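Local coordinates for Lmo2125 protein (Listeria monocytogenes serovar 1/2a, PDB 5TU0), which binds maltose as the extracellular solute-binding lipoprotein of what is probably a carbohydrate uptake system, at residues A[34-39]-A[285-290]; A[24-29]-A[293-298]; A[50-55]-A[279-284]. The protein carries 2 engineered substitutions. All coordinates share one frame; numbering follows the deposited sequence. Where two conformers were deposited one is given.

Interaction 1. Residues A[34-39]-A[285-290]; sequences NDVKVK and KDVAQK. With TTN (tartronate), chain C.
Val-36 and Val-287 meet tip to tip, CG2 of Val-36 lying 4.0 Å from CG1 of Val-287. The fold is that of a bacterial solute-binding protein, and the pair joins the residue leading into strand 37-42, just after the beta-alpha-beta crossover from strand 10-15 through helix 17-34, to the first turns of helix 285-295. In both valines CG1 stands opposite the backbone N across the CA-CB bond (chi1 178° in each), and this sends the two methyl forks across the gap toward one another; Val-287 CG1 also faces the second methyl of the opposing fork, Val-36 CG1, at 4.1 Å.

Beside this apolar pair Asn-34, at the end of helix 17-34, meets Lys-290 obliquely. OD1 of Asn-34 approaches the aliphatic CD of Lys-290 at 3.5 Å, which is packing against methylene and no polar bond. The amide of Asn-34 is instead engaged through ND2, which donates to the backbone O of Phe-30. The chain of Lys-290 runs extended and then bends at its last torsion, turning the ammonium group away from the asparagine.

Further out, Phe-30 touches both Val-287 and Lys-290, and Leu-11 of strand 10-15 also packs on Val-287, adding to its apolar surround. Asp-35, with positive phi, ends the helical run and lets the chain turn into the strand. At the far end of the contact, the N-terminal turn of helix 285-295 points its backbone N-H groups at a bound tartronate, an anion that the helix dipole would probably help to hold. Lys-285 N donates to O4 of the tartronate at 3.0 Å with an N-H...O angle of 166°, and Asp-286 N donates to its O1 at 3.1 Å and a more bent 140°.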
loop_
_atom_site.group_PDB
_atom_site.type_symbol
_atom_site.label_atom_id
_atom_site.label_comp_id
_atom_site.label_asym_id
_atom_site.label_seq_id
_atom_site.Cartn_x
_atom_site.Cartn_y
_atom_site.Cartn_z
ATOM N N ASN A 34 -3.199 32.523 -8.262
ATOM C CA ASN A 34 -1.999 32.935 -7.526
ATOM C C ASN A 34 -0.984 33.790 -8.291
ATOM O O ASN A 34 0.040 34.145 -7.726
ATOM C CB ASN A 34 -1.315 31.674 -6.985
ATOM C CG ASN A 34 -2.193 30.914 -6.012
ATOM O OD1 ASN A 34 -2.305 31.284 -4.851
ATOM N ND2 ASN A 34 -2.798 29.828 -6.475
ATOM N N ASP A 35 -1.280 34.139 -9.542
ATOM C CA ASP A 35 -0.368 34.930 -10.378
ATOM C C ASP A 35 1.005 34.231 -10.462
ATOM O O ASP A 35 2.047 34.842 -10.216
ATOM C CB ASP A 35 -0.251 36.367 -9.838
ATOM C CG ASP A 35 0.460 37.310 -10.801
ATOM O OD1 ASP A 35 0.757 36.902 -11.951
ATOM O OD2 ASP A 35 0.714 38.479 -10.407
ATOM N N VAL A 36 0.973 32.944 -10.807
ATOM C CA VAL A 36 2.162 32.106 -10.900
ATOM C C VAL A 36 2.122 31.313 -12.196
ATOM O O VAL A 36 1.029 31.079 -12.755
ATOM C CB VAL A 36 2.202 31.095 -9.723
ATOM C CG1 VAL A 36 3.416 30.178 -9.813
ATOM C CG2 VAL A 36 2.175 31.822 -8.388
ATOM N N LYS A 37 3.305 30.925 -12.690
ATOM C CA LYS A 37 3.395 30.062 -13.862
ATOM C C LYS A 37 3.861 28.707 -13.325
ATOM O O LYS A 37 4.863 28.635 -12.618
ATOM C CB LYS A 37 4.353 30.608 -14.918
ATOM C CG LYS A 37 4.389 29.713 -16.153
ATOM C CD LYS A 37 4.992 30.367 -17.374
ATOM C CE LYS A 37 4.827 29.455 -18.591
ATOM N NZ LYS A 37 5.161 30.134 -19.872
ATOM N N VAL A 38 3.104 27.651 -13.609
ATOM C CA VAL A 38 3.453 26.312 -13.174
ATOM C C VAL A 38 4.132 25.604 -14.346
ATOM O O VAL A 38 3.585 25.571 -15.441
ATOM C CB VAL A 38 2.212 25.504 -12.735
ATOM C CG1 VAL A 38 2.571 24.054 -12.431
ATOM C CG2 VAL A 38 1.550 26.160 -11.529
ATOM N N LYS A 39 5.331 25.081 -14.098
ATOM C CA LYS A 39 6.091 24.309 -15.071
ATOM C C LYS A 39 5.907 22.851 -14.682
ATOM O O LYS A 39 6.232 22.463 -13.554
ATOM C CB LYS A 39 7.564 24.703 -15.010
ATOM C CG LYS A 39 8.492 23.895 -15.902
ATOM C CD LYS A 39 9.931 24.333 -15.696
ATOM C CE LYS A 39 10.905 23.498 -16.509
ATOM N NZ LYS A 39 12.293 24.032 -16.403
ATOM N N LYS A 285 8.743 27.981 -1.446
ATOM C CA LYS A 285 7.956 27.257 -0.444
ATOM C C LYS A 285 6.538 27.793 -0.149
ATOM O O LYS A 285 5.633 27.000 0.117
ATOM C CB LYS A 285 8.751 27.094 0.845
ATOM C CG LYS A 285 9.971 26.207 0.671
ATOM C CD LYS A 285 10.646 25.895 1.994
ATOM C CE LYS A 285 11.938 25.148 1.754
ATOM N NZ LYS A 285 12.648 24.869 3.019
ATOM N N ASP A 286 6.338 29.116 -0.191
ATOM C CA ASP A 286 4.998 29.685 0.054
ATOM C C ASP A 286 4.059 29.250 -1.064
ATOM O O ASP A 286 2.962 28.775 -0.791
ATOM C CB ASP A 286 5.009 31.222 0.149
ATOM C CG ASP A 286 5.721 31.743 1.390
ATOM O OD1 ASP A 286 5.845 30.999 2.391
ATOM O OD2 ASP A 286 6.131 32.933 1.369
ATOM N N VAL A 287 4.488 29.410 -2.318
ATOM C CA VAL A 287 3.659 28.983 -3.450
ATOM C C VAL A 287 3.475 27.459 -3.441
ATOM O O VAL A 287 2.390 26.970 -3.764
ATOM C CB VAL A 287 4.200 29.466 -4.808
ATOM C CG1 VAL A 287 3.335 28.944 -5.943
ATOM C CG2 VAL A 287 4.220 30.989 -4.850
ATOM N N ALA A 288 4.530 26.720 -3.067
ATOM C CA ALA A 288 4.451 25.257 -2.962
ATOM C C ALA A 288 3.384 24.822 -1.931
ATOM O O ALA A 288 2.629 23.851 -2.164
ATOM C CB ALA A 288 5.805 24.680 -2.563
ATOM N N GLN A 289 3.330 25.529 -0.800
ATOM C CA GLN A 289 2.329 25.246 0.251
ATOM C C GLN A 289 0.924 25.459 -0.322
ATOM O O GLN A 289 0.012 24.644 -0.100
ATOM C CB GLN A 289 2.532 26.142 1.476
ATOM C CG GLN A 289 1.462 25.967 2.551
ATOM C CD GLN A 289 1.517 24.605 3.216
ATOM O OE1 GLN A 289 2.505 24.270 3.876
ATOM N NE2 GLN A 289 0.447 23.811 3.072
ATOM N N LYS A 290 0.763 26.551 -1.071
ATOM C CA LYS A 290 -0.509 26.843 -1.710
ATOM C C LYS A 290 -0.862 25.716 -2.696
ATOM O O LYS A 290 -2.000 25.307 -2.752
ATOM C CB LYS A 290 -0.496 28.215 -2.371
ATOM C CG LYS A 290 -0.422 29.370 -1.360
ATOM C CD LYS A 290 -0.326 30.700 -2.079
ATOM C CE LYS A 290 -0.360 31.898 -1.133
ATOM N NZ LYS A 290 0.834 31.960 -0.242
HETATM C C1 TTN C . 9.496 31.308 -0.250
HETATM C C2 TTN C . 10.970 31.520 -0.006
HETATM C C3 TTN C . 11.698 30.228 0.248
HETATM O O1 TTN C . 8.812 30.820 0.675
HETATM O O2 TTN C . 8.998 31.613 -1.359
HETATM O O3 TTN C . 11.589 32.172 -1.127
HETATM O O4 TTN C . 11.204 29.159 -0.168
HETATM O O5 TTN C . 12.786 30.273 0.864
#

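Interaction 2. Residues A[24-29]-A[293-298]; sequences NKIKGD and DYVTNQ
Ile-26 is the residue of helix 17-34 that meets both Tyr-294 and Val-295 at the C-terminal end of helix 285-295. Two residues earlier, Asn-24 takes a bond within its own helix: its OD1 accepts from NZ of Lys-27 at 3.2 Å, the donor tilted 31° from the carbonyl plane. This pair lies on the side turned toward Val-40 of strand 37-42.

At Ile-26 the side chain and the backbone carbonyl do separate work. CG1 is flanked by both backbone branches (chi1 71°), and from there CD1 reaches Val-295 CG2 at 3.8 Å and Tyr-294 CE2 at 4.0 Å. The isoleucine and tyrosine side chains run antiparallel alongside one another, so the aliphatic chain lies beside the CE2 portion of the ring. The carbonyl O of Ile-26 accepts a hydrogen bond from the phenol OH of Tyr-294 at 2.6 Å. The donor lies in the carbonyl plane on a lone pair, and the oxygen is near the plane of the ring, at its edge.

This is helix-to-helix packing in the solute-binding protein fold: helix 17-34, the crossover between parallel strands 10-15 and 37-42, lies against the end of helix 285-295. The Ile-26 side chain also touches Asn-300 and Thr-303 of helix 298-308, while Phe-30, one turn on from Ile-26, brings its ring to that of Tyr-294 with planes about 55° apart.

Last in the segment, Asp-29 contributes its CB, 3.5 Å from the OH of Tyr-294. Its side chain also touches Lys-299. After Val-295 the helix ends, and Asn-297 takes the N-cap position of helix 298-308, its OD1 accepting from the backbone N of Asn-300.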
loop_
_atom_site.group_PDB
_atom_site.type_symbol
_atom_site.label_atom_id
_atom_site.label_comp_id
_atom_site.label_asym_id
_atom_site.label_seq_id
_atom_site.Cartn_x
_atom_site.Cartn_y
_atom_site.Cartn_z
ATOM N N ASN A 24 -1.663 18.942 -15.817
ATOM C CA ASN A 24 -1.896 19.932 -16.888
ATOM C C ASN A 24 -3.333 20.436 -16.915
ATOM O O ASN A 24 -3.562 21.636 -17.124
ATOM C CB ASN A 24 -1.455 19.420 -18.263
ATOM C CG ASN A 24 0.041 19.547 -18.474
ATOM O OD1 ASN A 24 0.679 20.455 -17.945
ATOM N ND2 ASN A 24 0.604 18.648 -19.258
ATOM N N LYS A 25 -4.288 19.545 -16.672
ATOM C CA LYS A 25 -5.685 19.933 -16.607
ATOM C C LYS A 25 -5.959 20.918 -15.461
ATOM O O LYS A 25 -6.613 21.931 -15.667
ATOM C CB LYS A 25 -6.601 18.722 -16.435
ATOM C CG LYS A 25 -8.086 19.057 -16.531
ATOM C CD LYS A 25 -8.957 17.805 -16.528
ATOM C CE LYS A 25 -10.303 18.014 -17.204
ATOM N NZ LYS A 25 -10.167 18.068 -18.681
ATOM N N ILE A 26 -5.450 20.633 -14.264
ATOM C CA ILE A 26 -5.765 21.482 -13.110
ATOM C C ILE A 26 -4.866 22.690 -12.868
ATOM O O ILE A 26 -5.254 23.578 -12.114
ATOM C CB ILE A 26 -5.807 20.668 -11.794
ATOM C CG1 ILE A 26 -4.403 20.206 -11.364
ATOM C CG2 ILE A 26 -6.764 19.493 -11.954
ATOM C CD1 ILE A 26 -4.339 19.591 -9.970
ATOM N N LYS A 27 -3.690 22.764 -13.490
ATOM C CA LYS A 27 -2.768 23.861 -13.149
ATOM C C LYS A 27 -3.296 25.264 -13.485
ATOM O O LYS A 27 -2.982 26.227 -12.792
ATOM C CB LYS A 27 -1.405 23.668 -13.798
ATOM C CG LYS A 27 -1.376 23.902 -15.293
ATOM C CD LYS A 27 0.002 23.622 -15.833
ATOM C CE LYS A 27 0.113 24.071 -17.274
ATOM N NZ LYS A 27 1.386 23.590 -17.868
ATOM N N GLY A 28 -4.097 25.367 -14.538
ATOM C CA GLY A 28 -4.604 26.661 -14.995
ATOM C C GLY A 28 -5.276 27.518 -13.935
ATOM O O GLY A 28 -4.953 28.701 -13.788
ATOM N N ASP A 29 -6.214 26.932 -13.203
ATOM C CA ASP A 29 -6.954 27.685 -12.181
ATOM C C ASP A 29 -6.047 28.113 -11.012
ATOM O O ASP A 29 -6.242 29.189 -10.427
ATOM C CB ASP A 29 -8.181 26.907 -11.723
ATOM C CG ASP A 29 -9.215 26.760 -12.822
ATOM O OD1 ASP A 29 -9.384 27.699 -13.621
ATOM O OD2 ASP A 29 -9.874 25.713 -12.882
ATOM N N ASP A 293 -2.275 22.654 -0.821
ATOM C CA ASP A 293 -3.643 22.958 -0.361
ATOM C C ASP A 293 -4.631 22.933 -1.521
ATOM O O ASP A 293 -5.800 22.567 -1.343
ATOM C CB ASP A 293 -3.703 24.335 0.328
ATOM C CG ASP A 293 -2.941 24.367 1.660
ATOM O OD1 ASP A 293 -2.579 23.292 2.189
ATOM O OD2 ASP A 293 -2.701 25.481 2.179
ATOM N N TYR A 294 -4.169 23.374 -2.688
ATOM C CA TYR A 294 -4.975 23.337 -3.907
ATOM C C TYR A 294 -5.216 21.897 -4.404
ATOM O O TYR A 294 -6.367 21.442 -4.537
ATOM C CB TYR A 294 -4.262 24.126 -5.007
ATOM C CG TYR A 294 -4.927 24.098 -6.367
ATOM C CD1 TYR A 294 -6.018 24.910 -6.640
ATOM C CD2 TYR A 294 -4.438 23.291 -7.396
ATOM C CE1 TYR A 294 -6.628 24.904 -7.895
ATOM C CE2 TYR A 294 -5.049 23.278 -8.656
ATOM C CZ TYR A 294 -6.146 24.094 -8.894
ATOM O OH TYR A 294 -6.782 24.107 -10.122
ATOM N N VAL A 295 -4.131 21.175 -4.674
ATOM C CA VAL A 295 -4.232 19.846 -5.275
ATOM C C VAL A 295 -4.939 18.824 -4.367
ATOM O O VAL A 295 -5.476 17.828 -4.859
ATOM C CB VAL A 295 -2.843 19.333 -5.776
ATOM C CG1 VAL A 295 -1.944 18.931 -4.617
ATOM C CG2 VAL A 295 -2.991 18.133 -6.696
ATOM N N THR A 296 -4.954 19.080 -3.053
ATOM C CA THR A 296 -5.627 18.186 -2.105
ATOM C C THR A 296 -7.025 18.682 -1.692
ATOM O O THR A 296 -7.641 18.086 -0.803
ATOM C CB THR A 296 -4.760 17.851 -0.855
ATOM O OG1 THR A 296 -4.460 19.043 -0.115
ATOM C CG2 THR A 296 -3.481 17.179 -1.257
ATOM N N ASN A 297 -7.547 19.742 -2.327
ATOM C CA ASN A 297 -8.910 20.171 -1.992
ATOM C C ASN A 297 -9.911 19.227 -2.667
ATOM O O ASN A 297 -9.526 18.372 -3.478
ATOM C CB ASN A 297 -9.185 21.666 -2.274
ATOM C CG ASN A 297 -9.257 22.024 -3.757
ATOM O OD1 ASN A 297 -9.499 21.192 -4.615
ATOM N ND2 ASN A 297 -9.043 23.305 -4.044
ATOM N N GLN A 298 -11.185 19.370 -2.335
ATOM C CA GLN A 298 -12.209 18.459 -2.865
ATOM C C GLN A 298 -12.325 18.464 -4.386
ATOM O O GLN A 298 -12.367 17.412 -4.995
ATOM C CB GLN A 298 -13.576 18.770 -2.261
ATOM C CG GLN A 298 -14.673 17.840 -2.777
ATOM C CD GLN A 298 -16.012 18.092 -2.126
ATOM O OE1 GLN A 298 -16.142 18.935 -1.249
ATOM N NE2 GLN A 298 -17.016 17.333 -2.546
#

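Interaction 3. Residues A[50-55]-A[279-284]; sequences EALPLD and SNYSKN. With TTN (tartronate), chain C.
The contact flanks a tartronate site formed by the end of the loop after strand 272-278 and the first turn of helix 285-295, and pairs the type I turn from Ser-279 to Ser-282 with helix 45-58. Leu-52 CD1 lies 4.2 Å from Tyr-281 CD2, an apolar contact, and 3.9 Å from the hydroxyl OG of Ser-279. In the leucine, CG trans to the backbone N (chi1 -178°) together with chi2 of 59° directs CD1 toward the loop.

Ser-279 OG lies at the ring's edge, in its plane, and accepts from Tyr-281 N at 3.2 Å, an ST turn that sets the tyrosine relative to the loop. A second ST turn follows, with Ser-282 OG accepting from Asn-284 N at 2.9 Å. Within this solute-binding fold, the two turns lie in succession between strand 272-278 and Asn-284, the N-cap residue of helix 285-295. The phenol OH of Tyr-281 is bonded to His-80 ND1 and shares a water with the backbone: the water donates to Pro-53 O at 2.7 Å and is also 2.7 Å from Tyr-281 OH.

Beyond the second turn, tartronate O3 donates to the carbonyl O of Lys-283 at 2.6 Å.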
loop_
_atom_site.group_PDB
_atom_site.type_symbol
_atom_site.label_atom_id
_atom_site.label_comp_id
_atom_site.label_asym_id
_atom_site.label_seq_id
_atom_site.Cartn_x
_atom_site.Cartn_y
_atom_site.Cartn_z
ATOM N N GLU A 50 15.166 9.697 -5.536
ATOM C CA GLU A 50 16.561 9.230 -5.365
ATOM C C GLU A 50 17.564 10.324 -5.814
ATOM O O GLU A 50 18.651 10.385 -5.302
ATOM C CB GLU A 50 16.845 7.855 -6.024
ATOM C CG GLU A 50 17.171 7.842 -7.508
ATOM C CD GLU A 50 17.574 6.459 -8.054
ATOM O OE1 GLU A 50 17.269 6.173 -9.237
ATOM O OE2 GLU A 50 18.204 5.652 -7.321
ATOM N N ALA A 51 17.180 11.187 -6.760
ATOM C CA ALA A 51 18.067 12.248 -7.222
ATOM C C ALA A 51 17.977 13.510 -6.374
ATOM O O ALA A 51 18.821 14.400 -6.511
ATOM C CB ALA A 51 17.767 12.601 -8.676
ATOM N N LEU A 52 16.974 13.593 -5.494
ATOM C CA LEU A 52 16.755 14.834 -4.719
ATOM C C LEU A 52 17.944 15.269 -3.866
ATOM O O LEU A 52 18.256 16.452 -3.846
ATOM C CB LEU A 52 15.469 14.729 -3.890
ATOM C CG LEU A 52 14.991 15.893 -3.038
ATOM C CD1 LEU A 52 14.749 17.140 -3.879
ATOM C CD2 LEU A 52 13.716 15.463 -2.322
ATOM N N PRO A 53 18.643 14.322 -3.195
ATOM C CA PRO A 53 19.786 14.733 -2.374
ATOM C C PRO A 53 20.911 15.434 -3.150
ATOM O O PRO A 53 21.676 16.179 -2.551
ATOM C CB PRO A 53 20.293 13.407 -1.774
ATOM C CG PRO A 53 19.129 12.493 -1.838
ATOM C CD PRO A 53 18.423 12.871 -3.107
ATOM N N LEU A 54 21.005 15.177 -4.456
ATOM C CA LEU A 54 22.014 15.812 -5.324
ATOM C C LEU A 54 21.422 17.003 -6.101
ATOM O O LEU A 54 22.079 18.039 -6.249
ATOM C CB LEU A 54 22.617 14.784 -6.286
ATOM C CG LEU A 54 23.361 13.599 -5.634
ATOM C CD1 LEU A 54 23.723 12.539 -6.658
ATOM C CD2 LEU A 54 24.608 14.038 -4.890
ATOM N N ASP A 55 20.188 16.874 -6.594
ATOM C CA ASP A 55 19.548 17.997 -7.324
ATOM C C ASP A 55 19.253 19.198 -6.412
ATOM O O ASP A 55 19.326 20.365 -6.844
ATOM C CB ASP A 55 18.230 17.550 -7.944
ATOM C CG ASP A 55 18.402 16.514 -9.020
ATOM O OD1 ASP A 55 19.514 16.346 -9.548
ATOM O OD2 ASP A 55 17.403 15.876 -9.360
ATOM N N SER A 279 10.078 20.136 -1.800
ATOM C CA SER A 279 11.525 20.092 -1.665
ATOM C C SER A 279 11.988 21.063 -0.574
ATOM O O SER A 279 11.566 22.217 -0.552
ATOM C CB SER A 279 12.173 20.486 -2.991
ATOM O OG SER A 279 13.567 20.660 -2.859
ATOM N N ASN A 280 12.850 20.596 0.334
ATOM C CA ASN A 280 13.369 21.472 1.396
ATOM C C ASN A 280 14.357 22.488 0.812
ATOM O O ASN A 280 14.710 23.450 1.486
ATOM C CB ASN A 280 14.052 20.657 2.495
ATOM C CG ASN A 280 14.119 21.389 3.833
ATOM O OD1 ASN A 280 13.354 22.325 4.103
ATOM N ND2 ASN A 280 15.000 20.921 4.702
ATOM N N TYR A 281 14.775 22.277 -0.440
ATOM C CA TYR A 281 15.709 23.163 -1.141
ATOM C C TYR A 281 14.978 24.196 -1.985
ATOM O O TYR A 281 15.609 25.059 -2.593
ATOM C CB TYR A 281 16.626 22.329 -2.053
ATOM C CG TYR A 281 17.262 21.127 -1.354
ATOM C CD1 TYR A 281 18.469 21.243 -0.685
ATOM C CD2 TYR A 281 16.646 19.875 -1.389
ATOM C CE1 TYR A 281 19.050 20.157 -0.048
ATOM C CE2 TYR A 281 17.218 18.773 -0.760
ATOM C CZ TYR A 281 18.415 18.926 -0.081
ATOM O OH TYR A 281 18.973 17.851 0.536
ATOM N N SER A 282 13.650 24.117 -2.023
ATOM C CA SER A 282 12.864 25.023 -2.834
ATOM C C SER A 282 12.992 26.467 -2.380
ATOM O O SER A 282 13.092 26.768 -1.185
ATOM C CB SER A 282 11.394 24.620 -2.831
ATOM O OG SER A 282 10.615 25.541 -3.584
ATOM N N LYS A 283 12.985 27.352 -3.363
ATOM C CA LYS A 283 13.059 28.770 -3.116
ATOM C C LYS A 283 11.637 29.328 -3.255
ATOM O O LYS A 283 11.435 30.541 -3.155
ATOM C CB LYS A 283 13.996 29.413 -4.163
ATOM C CG LYS A 283 15.039 30.338 -3.581
ATOM C CD LYS A 283 16.066 29.533 -2.807
ATOM C CE LYS A 283 17.234 30.393 -2.364
ATOM N NZ LYS A 283 18.245 29.577 -1.627
ATOM N N ASN A 284 10.659 28.438 -3.472
ATOM C CA ASN A 284 9.264 28.822 -3.676
ATOM C C ASN A 284 8.327 28.100 -2.703
ATOM O O ASN A 284 7.242 27.666 -3.090
ATOM C CB ASN A 284 8.867 28.454 -5.104
ATOM C CG ASN A 284 9.751 29.111 -6.153
ATOM O OD1 ASN A 284 9.725 30.322 -6.326
ATOM N ND2 ASN A 284 10.494 28.302 -6.887
HETATM C C1 TTN C . 9.496 31.308 -0.250
HETATM C C2 TTN C . 10.970 31.520 -0.006
HETATM C C3 TTN C . 11.698 30.228 0.248
HETATM O O1 TTN C . 8.812 30.820 0.675
HETATM O O2 TTN C . 8.998 31.613 -1.359
HETATM O O3 TTN C . 11.589 32.172 -1.127
HETATM O O4 TTN C . 11.204 29.159 -0.168
HETATM O O5 TTN C . 12.786 30.273 0.864
HETATM O O HOH W 1 21.449 16.882 0.040
#

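How the interactions relate
From the N terminus, helix 17-34, strand 37-42 and helix 45-58 follow one another, and each is met by a later part of the chain in the reverse order. Interaction 2 closes the widest loop, from 24-29 to 293-298; interaction 1 lies nested within it, and interaction 3 within interaction 1, so none cross. Helix 17-34 (interaction 2) and the entry to strand 37-42 (interaction 1) both pack on helix 285-295, their centres about 11 Å apart, while helix 45-58 packs on the loop before that helix (interaction 3). Interactions 1 and 3 are joined by a probable hydrogen bond from Lys-285 NZ to Asn-280 OD1 and by the tartronate; interactions 2 and 3 do not meet.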